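Local coordinates for dihydrodipicolinate reductase N-terminus domain-containing protein (Mycobacterium smegmatis, PDB 6IAQ) that probably works as an NADP-dependent amine dehydrogenase, reductively aminating ketones with hydride taken from the reduced nicotinamide cofactor, at residues N147-A150 / L151-T155. Residues are numbered along the deposited sequence; the frame is centred on the assembly and turned at random.
Sequences NMIA and LLMGT
Asn147 O takes the amide of Leu151 at 3.0 Å from its N, the first of four successive i to i+4 bonds in helix 141-153. The side chain of Asn147 points away from the following turn and its ND2 donates to Asp142 OD1, so a polar group suits this partly exposed place. Met148 O receives Leu152 N, also at 3.0 Å, while its long, flexible thioether chain packs with Leu152 on Leu295. Met148 and Leu151 pack reciprocally on Leu151 and Met148 of the second subunit, so this face of the helix lies in the dimer interface.

Ile149 O binds Met153 N at 2.9 Å, with an N-H...O angle of 165°, the straightest of the four. This regular alpha-helical bonding belongs to the helix that packs on the mixed sheet of the C-terminal domain. With CG of Met153 anti to the carbonyl carbon (chi1 -70°), CG passes 3.2 Å from Ile149 O; the extended chi2 carries SD back past the turn, 4.4 Å from Ile149 CG2, a loose apolar contact. Both side chains touch helix 203-215 (Leu211 and Thr215) and that sheet (Trp285 and Ile287).

Ala150 has only a methyl to place beside Asp214 and, on the second subunit, Arg332. Its O accepts Gly154 N at 3.1 Å, but the angle falls to 137°, and the same N-H is weakly shared with Leu151 O. Gly154 O is bonded by Asn312 ND2 of the second subunit. Leu152 O accepts both Thr155 N and, at 2.7 Å, Thr155 OG1, the hydroxyl lying in the carbonyl plane.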
loop_
_atom_site.group_PDB
_atom_site.type_symbol
_atom_site.label_atom_id
_atom_site.label_comp_id
_atom_site.label_asym_id
_atom_site.label_seq_id
_atom_site.Cartn_x
_atom_site.Cartn_y
_atom_site.Cartn_z
ATOM N N ASN A 147 0.833 -6.482 -2.427
ATOM C CA ASN A 147 1.222 -5.682 -1.243
ATOM C C ASN A 147 0.208 -4.531 -0.962
ATOM O O ASN A 147 -0.075 -4.264 0.238
ATOM C CB ASN A 147 2.653 -5.177 -1.353
ATOM C CG ASN A 147 3.665 -6.295 -1.075
ATOM O OD1 ASN A 147 3.708 -6.810 0.024
ATOM N ND2 ASN A 147 4.452 -6.722 -2.052
ATOM N N MET A 148 -0.299 -3.844 -1.989
ATOM C CA MET A 148 -1.270 -2.740 -1.784
ATOM C C MET A 148 -2.620 -3.325 -1.354
ATOM O O MET A 148 -3.356 -2.660 -0.581
ATOM C CB MET A 148 -1.488 -1.925 -3.068
ATOM C CG MET A 148 -2.246 -0.625 -2.773
ATOM S SD MET A 148 -2.242 0.423 -4.223
ATOM C CE MET A 148 -0.665 1.220 -3.949
ATOM N N ILE A 149 -2.940 -4.527 -1.821
ATOM C CA ILE A 149 -4.202 -5.201 -1.450
ATOM C C ILE A 149 -4.122 -5.678 0.005
ATOM O O ILE A 149 -5.088 -5.436 0.770
ATOM C CB ILE A 149 -4.572 -6.327 -2.425
ATOM C CG1 ILE A 149 -4.624 -5.847 -3.872
ATOM C CG2 ILE A 149 -5.887 -6.969 -2.016
ATOM C CD1 ILE A 149 -5.358 -4.519 -4.089
ATOM N N ALA A 150 -3.016 -6.292 0.408
ATOM C CA ALA A 150 -2.806 -6.675 1.820
ATOM C C ALA A 150 -2.858 -5.425 2.715
ATOM O O ALA A 150 -3.420 -5.500 3.824
ATOM C CB ALA A 150 -1.512 -7.429 1.975
ATOM N N LEU A 151 -2.273 -4.307 2.278
ATOM C CA LEU A 151 -2.309 -3.047 3.058
ATOM C C LEU A 151 -3.774 -2.586 3.220
ATOM O O LEU A 151 -4.170 -2.212 4.335
ATOM C CB LEU A 151 -1.434 -2.005 2.364
ATOM C CG LEU A 151 -1.402 -0.618 3.016
ATOM C CD1 LEU A 151 -0.983 -0.673 4.470
ATOM C CD2 LEU A 151 -0.461 0.315 2.263
ATOM N N LEU A 152 -4.553 -2.588 2.142
ATOM C CA LEU A 152 -5.981 -2.189 2.189
ATOM C C LEU A 152 -6.726 -3.098 3.178
ATOM O O LEU A 152 -7.538 -2.578 3.974
ATOM C CB LEU A 152 -6.604 -2.282 0.803
ATOM C CG LEU A 152 -8.053 -1.823 0.707
ATOM C CD1 LEU A 152 -8.098 -0.307 0.840
ATOM C CD2 LEU A 152 -8.690 -2.281 -0.585
ATOM N N MET A 153 -6.458 -4.411 3.125
ATOM C CA MET A 153 -7.025 -5.419 4.073
ATOM C C MET A 153 -6.703 -5.042 5.526
ATOM O O MET A 153 -7.526 -5.297 6.430
ATOM C CB MET A 153 -6.501 -6.822 3.748
ATOM C CG MET A 153 -7.066 -7.382 2.455
ATOM S SD MET A 153 -6.169 -8.893 1.968
ATOM C CE MET A 153 -6.524 -9.924 3.393
ATOM N N GLY A 154 -5.553 -4.421 5.755
ATOM C CA GLY A 154 -5.132 -3.924 7.071
ATOM C C GLY A 154 -6.053 -2.845 7.635
ATOM O O GLY A 154 -5.895 -2.515 8.810
ATOM N N THR A 155 -6.925 -2.240 6.825
ATOM C CA THR A 155 -7.870 -1.191 7.303
ATOM C C THR A 155 -9.238 -1.803 7.619
ATOM O O THR A 155 -10.163 -1.030 7.997
ATOM C CB THR A 155 -7.969 -0.043 6.305
ATOM O OG1 THR A 155 -8.746 -0.443 5.181
ATOM C CG2 THR A 155 -6.606 0.446 5.897
#